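Local coordinates for protein LEC-6 (Caenorhabditis elegans, PDB 3VV1) that probably binds galactosides, as galectins do, and holds a glycan containing galactose and fucose in its pocket, at residues 57-62 and 78-83; 118-123 and 130-135. One frame throughout, in Å; residues are numbered along the deposited sequence.

How the interactions relate
Interaction 1 lies at the sugar-binding rim of the domain, and interaction 2 lies along a hairpin. Both are partly buried. Their centres are about 21 Å apart, their nearest atoms about 7 Å, and they do not touch. They hold different elements. Interaction 1 joins the start of strand 60-66 to the loop after strand 71-78, in the sheet that carries the glycan pocket. Interaction 2 pairs strands 120-125 and 128-134 at one margin of the other sheet. Charged side chains and one backbone bond dominate 57-62 with 78-83. Regular backbone bonds dominate 118-123 with 130-135, with I121, I123, A131 and F133 buried on one face and I120, S122, D132 and V134 on the more open one.

Interaction 1. Residues 57-62 and 78-83; sequences ADSRFH and RFDEGA. With FUC (alpha-L-fucopyranose), chain C; GAL (beta-D-galactopyranose), chain B.
R60 and D80 carry the main charged link. R60 grips the carboxylate side-on with two nitrogens. NE of R60 donates to OD1 of D80 at 3.0 Å, and NH2 of R60 donates to OD2 of D80 at 2.8 Å. The second bond uses the syn lone pair of OD2. The guanidinium and carboxylate planes are turned 47° from each other. A longer salt bridge runs from R60 NH2 to E81 OE2, at 3.6 Å.

The guanidinium of R60 also lies flat on that of R78, with planes 5° apart and centres 4.1 Å apart. Both chains are extended from CG to NE. The like charges are probably balanced by D80 and E81: R78 NH1 donates to OE1 of E81 at 2.8 Å. That oxygen also pairs with R99, and N76 takes the NE of R78.

The backbone adds one bond, from F79 N to S59 O at 2.8 Å. The rings of F61 and F79 meet at their edges. Within 57-62, D58 OD2 accepts from R60 N in an Asx turn.

The glycan meets the guanidinium of R78 at its edge, near its plane. NH1 donates to fucose O3, and NH2 donates to galactose O4 and fucose O3. Fucose O2 donates to E81 OE2 at 2.8 Å. D80 fixes the guanidinium of R60, and R60, through its stack and long salt bridge, would steady both sugar-binding side chains.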
loop_
_atom_site.group_PDB
_atom_site.type_symbol
_atom_site.label_atom_id
_atom_site.label_comp_id
_atom_site.label_asym_id
_atom_site.label_seq_id
_atom_site.Cartn_x
_atom_site.Cartn_y
_atom_site.Cartn_z
ATOM N N ALA A 57 -2.444 29.393 -1.804
ATOM C CA ALA A 57 -3.920 29.235 -1.893
ATOM C C ALA A 57 -4.647 29.337 -0.524
ATOM O O ALA A 57 -5.838 29.657 -0.449
ATOM C CB ALA A 57 -4.252 27.906 -2.559
ATOM N N ASP A 58 -3.935 29.011 0.534
ATOM C CA ASP A 58 -4.427 29.210 1.886
ATOM C C ASP A 58 -3.226 29.554 2.756
ATOM O O ASP A 58 -2.084 29.160 2.448
ATOM C CB ASP A 58 -5.136 27.953 2.465
ATOM C CG ASP A 58 -5.935 28.283 3.747
ATOM O OD1 ASP A 58 -6.940 28.951 3.649
ATOM O OD2 ASP A 58 -5.525 28.035 4.881
ATOM N N SER A 59 -3.492 30.238 3.871
ATOM C CA SER A 59 -2.417 30.615 4.776
ATOM C C SER A 59 -1.976 29.488 5.726
ATOM O O SER A 59 -1.027 29.693 6.511
ATOM C CB SER A 59 -2.850 31.799 5.614
ATOM O OG SER A 59 -4.039 31.528 6.340
ATOM N N ARG A 60 -2.682 28.352 5.684
ATOM C CA ARG A 60 -2.317 27.181 6.501
ATOM C C ARG A 60 -2.421 25.907 5.734
ATOM O O ARG A 60 -3.177 25.832 4.812
ATOM C CB ARG A 60 -3.261 27.059 7.728
ATOM C CG ARG A 60 -3.250 28.331 8.582
ATOM C CD ARG A 60 -4.108 28.140 9.837
ATOM N NE ARG A 60 -4.033 29.363 10.636
ATOM C CZ ARG A 60 -4.730 29.559 11.766
ATOM N NH1 ARG A 60 -5.544 28.592 12.244
ATOM N NH2 ARG A 60 -4.647 30.719 12.402
ATOM N N PHE A 61 -1.744 24.862 6.240
ATOM C CA PHE A 61 -2.034 23.525 5.780
ATOM C C PHE A 61 -1.814 22.623 6.969
ATOM O O PHE A 61 -1.114 22.971 7.949
ATOM C CB PHE A 61 -1.165 23.079 4.554
ATOM C CG PHE A 61 0.311 22.840 4.855
ATOM C CD1 PHE A 61 0.765 21.610 5.304
ATOM C CD2 PHE A 61 1.245 23.859 4.594
ATOM C CE1 PHE A 61 2.133 21.389 5.505
ATOM C CE2 PHE A 61 2.625 23.660 4.837
ATOM C CZ PHE A 61 3.059 22.408 5.284
ATOM N N HIS A 62 -2.389 21.439 6.905
ATOM C CA HIS A 62 -2.121 20.493 8.012
ATOM C C HIS A 62 -2.069 19.073 7.537
ATOM O O HIS A 62 -2.594 18.734 6.468
ATOM C CB HIS A 62 -3.140 20.662 9.178
ATOM C CG HIS A 62 -4.538 20.373 8.795
ATOM N ND1 HIS A 62 -5.407 21.341 8.382
ATOM C CD2 HIS A 62 -5.231 19.173 8.721
ATOM C CE1 HIS A 62 -6.593 20.786 8.137
ATOM N NE2 HIS A 62 -6.489 19.463 8.322
ATOM N N ARG A 78 1.323 27.314 9.856
ATOM C CA ARG A 78 0.523 28.551 9.817
ATOM C C ARG A 78 1.401 29.710 9.317
ATOM O O ARG A 78 2.241 30.255 10.061
ATOM C CB ARG A 78 -0.019 28.852 11.238
ATOM C CG ARG A 78 -0.874 27.712 11.792
ATOM C CD ARG A 78 -1.459 28.151 13.123
ATOM N NE ARG A 78 -2.399 27.146 13.621
ATOM C CZ ARG A 78 -3.123 27.300 14.728
ATOM N NH1 ARG A 78 -2.994 28.422 15.466
ATOM N NH2 ARG A 78 -3.981 26.357 15.104
ATOM N N PHE A 79 1.213 30.102 8.067
ATOM C CA PHE A 79 1.938 31.258 7.526
ATOM C C PHE A 79 1.344 32.571 8.040
ATOM O O PHE A 79 2.020 33.589 8.049
ATOM C CB PHE A 79 1.941 31.155 5.993
ATOM C CG PHE A 79 2.691 29.947 5.512
ATOM C CD1 PHE A 79 4.094 29.954 5.456
ATOM C CD2 PHE A 79 2.002 28.735 5.187
ATOM C CE1 PHE A 79 4.767 28.789 5.065
ATOM C CE2 PHE A 79 2.686 27.575 4.789
ATOM C CZ PHE A 79 4.089 27.606 4.735
ATOM N N ASP A 80 0.080 32.549 8.485
ATOM C CA ASP A 80 -0.537 33.759 9.003
ATOM C C ASP A 80 0.033 34.064 10.402
ATOM O O ASP A 80 0.263 35.222 10.737
ATOM C CB ASP A 80 -2.088 33.636 9.043
ATOM C CG ASP A 80 -2.580 32.478 9.953
ATOM O OD1 ASP A 80 -1.909 31.404 9.991
ATOM O OD2 ASP A 80 -3.624 32.655 10.597
ATOM N N GLU A 81 0.271 33.015 11.182
ATOM C CA GLU A 81 0.829 33.179 12.544
ATOM C C GLU A 81 2.368 33.034 12.614
ATOM O O GLU A 81 2.962 33.355 13.654
ATOM C CB GLU A 81 0.185 32.243 13.548
ATOM C CG GLU A 81 -1.294 32.522 13.742
ATOM C CD GLU A 81 -1.939 31.709 14.829
ATOM O OE1 GLU A 81 -1.406 30.676 15.240
ATOM O OE2 GLU A 81 -3.002 32.120 15.250
ATOM N N GLY A 82 3.017 32.559 11.554
ATOM C CA GLY A 82 4.470 32.299 11.585
ATOM C C GLY A 82 4.839 31.195 12.585
ATOM O O GLY A 82 5.790 31.341 13.349
ATOM N N ALA A 83 4.116 30.067 12.541
ATOM C CA ALA A 83 4.343 29.001 13.498
ATOM C C ALA A 83 3.903 27.695 12.948
ATOM O O ALA A 83 3.069 27.658 12.026
ATOM C CB ALA A 83 3.556 29.268 14.776
HETATM C C1 FUC C . -6.834 30.566 16.762
HETATM C C2 FUC C . -5.461 29.803 17.039
HETATM C C3 FUC C . -5.655 28.643 18.069
HETATM C C4 FUC C . -6.978 27.847 17.884
HETATM C C5 FUC C . -8.183 28.746 18.220
HETATM C C6 FUC C . -9.420 27.903 17.977
HETATM O O1 FUC C . -6.697 31.962 16.985
HETATM O O2 FUC C . -4.221 30.685 17.313
HETATM O O3 FUC C . -4.588 27.803 17.818
HETATM O O4 FUC C . -7.098 27.348 16.454
HETATM O O5 FUC C . -8.139 29.899 17.293
HETATM C C1 GAL B . -7.394 25.981 16.225
HETATM C C2 GAL B . -7.648 25.796 14.698
HETATM C C3 GAL B . -7.787 24.356 14.373
HETATM C C4 GAL B . -6.572 23.590 14.918
HETATM C C5 GAL B . -6.419 23.904 16.415
HETATM C C6 GAL B . -5.218 23.147 17.029
HETATM O O2 GAL B . -8.837 26.477 14.365
HETATM O O3 GAL B . -7.803 24.184 12.930
HETATM O O4 GAL B . -5.382 23.978 14.193
HETATM O O5 GAL B . -6.219 25.260 16.604
HETATM O O6 GAL B . -5.125 23.483 18.426
HETATM O O HOH W 1 -6.128 31.262 8.742
#

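Interaction 2. Residues 118-123 and 130-135; sequences GGIISI and FADFVE
I121 and F133 form a hydrogen-bonded pair at the middle of two antiparallel strands. The axes of 120-123 and 130-134 come within 4.6 Å, and their directions differ by 163°. I121 N donates to F133 O at 2.8 Å, and F133 N donates back to I121 O. Two residues on, I123 N bonds to A131 O. I123 O accepts from both F130 N and A131 N, at 2.8 and 3.2 Å. F130 and A131 thus face one residue, a classic beta bulge. At the other end E135 N donates to G119 O.

On one face S122 OG donates to D132 OD1 at 2.9 Å, from above the carboxylate plane. The same oxygen accepts from H129. CG2 of I120 packs against the carboxylate of D132, 3.6 Å from CG.

On the opposite face lie I121, I123, A131 and F133. The side chains of I123 and F130 lie side by side, and CG2 of I123 meets the ring edge of F130 at CD2, 4.1 Å away. The E135 side chain folds over G119, with CG between the backbone N and carbonyl carbon (chi1 72°) and CD 3.5 Å from G119 CA. Water 3 joins G119 N to E135 OE1, which also bonds to S139.

I121 and F133 also touch L73 of the other sheet. This is a beta hairpin of the galectin sandwich, packed against the sugar-binding sheet.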
loop_
_atom_site.group_PDB
_atom_site.type_symbol
_atom_site.label_atom_id
_atom_site.label_comp_id
_atom_site.label_asym_id
_atom_site.label_seq_id
_atom_site.Cartn_x
_atom_site.Cartn_y
_atom_site.Cartn_z
ATOM N N GLY A 118 7.414 4.205 20.311
ATOM C CA GLY A 118 7.476 4.315 21.778
ATOM C C GLY A 118 6.741 5.540 22.271
ATOM O O GLY A 118 7.126 6.139 23.302
ATOM N N GLY A 119 5.694 5.915 21.553
ATOM C CA GLY A 119 4.823 7.000 21.971
ATOM C C GLY A 119 5.341 8.388 21.592
ATOM O O GLY A 119 4.753 9.405 22.009
ATOM N N ILE A 120 6.441 8.452 20.843
ATOM C CA ILE A 120 6.963 9.736 20.368
ATOM C C ILE A 120 6.881 9.752 18.866
ATOM O O ILE A 120 7.377 8.799 18.205
ATOM C CB ILE A 120 8.417 9.951 20.806
ATOM C CG1 ILE A 120 8.499 9.929 22.341
ATOM C CG2 ILE A 120 8.956 11.297 20.262
ATOM C CD1 ILE A 120 9.931 10.041 22.800
ATOM N N ILE A 121 6.308 10.840 18.314
ATOM C CA ILE A 121 6.335 10.996 16.859
ATOM C C ILE A 121 7.393 12.075 16.598
ATOM O O ILE A 121 7.208 13.237 16.964
ATOM C CB ILE A 121 4.936 11.374 16.314
ATOM C CG1 ILE A 121 3.938 10.226 16.668
ATOM C CG2 ILE A 121 5.055 11.640 14.778
ATOM C CD1 ILE A 121 2.489 10.579 16.393
ATOM N N SER A 122 8.478 11.673 15.935
ATOM C CA SER A 122 9.631 12.552 15.639
ATOM C C SER A 122 9.339 13.109 14.227
ATOM O O SER A 122 8.878 12.394 13.322
ATOM C CB SER A 122 10.951 11.748 15.609
ATOM O OG SER A 122 11.205 11.345 16.946
ATOM N N ILE A 123 9.642 14.382 14.018
ATOM C CA ILE A 123 9.290 15.090 12.775
ATOM C C ILE A 123 10.568 15.685 12.204
ATOM O O ILE A 123 11.297 16.351 12.945
ATOM C CB ILE A 123 8.256 16.200 13.055
ATOM C CG1 ILE A 123 7.020 15.625 13.797
ATOM C CG2 ILE A 123 7.824 16.851 11.724
ATOM C CD1 ILE A 123 6.173 16.760 14.361
ATOM N N PHE A 130 13.197 18.296 13.404
ATOM C CA PHE A 130 12.449 19.553 13.610
ATOM C C PHE A 130 11.784 19.567 14.991
ATOM O O PHE A 130 11.935 20.550 15.750
ATOM C CB PHE A 130 11.405 19.714 12.491
ATOM C CG PHE A 130 10.443 20.829 12.762
ATOM C CD1 PHE A 130 10.877 22.168 12.778
ATOM C CD2 PHE A 130 9.122 20.544 13.035
ATOM C CE1 PHE A 130 9.983 23.182 13.060
ATOM C CE2 PHE A 130 8.242 21.565 13.391
ATOM C CZ PHE A 130 8.681 22.895 13.364
ATOM N N ALA A 131 11.022 18.516 15.323
ATOM C CA ALA A 131 10.351 18.521 16.632
ATOM C C ALA A 131 9.939 17.110 16.976
ATOM O O ALA A 131 9.722 16.298 16.089
ATOM C CB ALA A 131 9.074 19.385 16.576
ATOM N N ASP A 132 9.804 16.847 18.261
ATOM C CA ASP A 132 9.110 15.670 18.744
ATOM C C ASP A 132 7.705 16.028 19.220
ATOM O O ASP A 132 7.456 17.163 19.744
ATOM C CB ASP A 132 9.856 15.092 19.930
ATOM C CG ASP A 132 11.008 14.180 19.514
ATOM O OD1 ASP A 132 11.252 13.915 18.324
ATOM O OD2 ASP A 132 11.681 13.690 20.458
ATOM N N PHE A 133 6.776 15.068 19.050
ATOM C CA PHE A 133 5.442 15.203 19.619
ATOM C C PHE A 133 5.236 13.956 20.470
ATOM O O PHE A 133 5.301 12.843 19.971
ATOM C CB PHE A 133 4.388 15.249 18.495
ATOM C CG PHE A 133 2.988 15.387 19.007
ATOM C CD1 PHE A 133 2.571 16.581 19.540
ATOM C CD2 PHE A 133 2.113 14.294 18.983
ATOM C CE1 PHE A 133 1.256 16.717 20.010
ATOM C CE2 PHE A 133 0.810 14.421 19.437
ATOM C CZ PHE A 133 0.382 15.636 19.973
ATOM N N VAL A 134 4.949 14.128 21.743
ATOM C CA VAL A 134 4.686 12.980 22.619
ATOM C C VAL A 134 3.194 12.675 22.514
ATOM O O VAL A 134 2.351 13.520 22.945
ATOM C CB VAL A 134 5.097 13.328 24.067
ATOM C CG1 VAL A 134 4.649 12.217 25.022
ATOM C CG2 VAL A 134 6.612 13.577 24.177
ATOM N N GLU A 135 2.839 11.543 21.924
ATOM C CA GLU A 135 1.417 11.288 21.642
ATOM C C GLU A 135 0.606 11.135 22.962
ATOM O O GLU A 135 1.131 10.750 24.041
ATOM C CB GLU A 135 1.219 10.057 20.713
ATOM C CG GLU A 135 1.504 8.728 21.428
ATOM C CD GLU A 135 1.675 7.576 20.458
ATOM O OE1 GLU A 135 2.228 7.783 19.365
ATOM O OE2 GLU A 135 1.290 6.436 20.820
HETATM O O HOH W 2 3.318 9.054 24.658
HETATM O O HOH W 3 4.471 5.890 18.858
#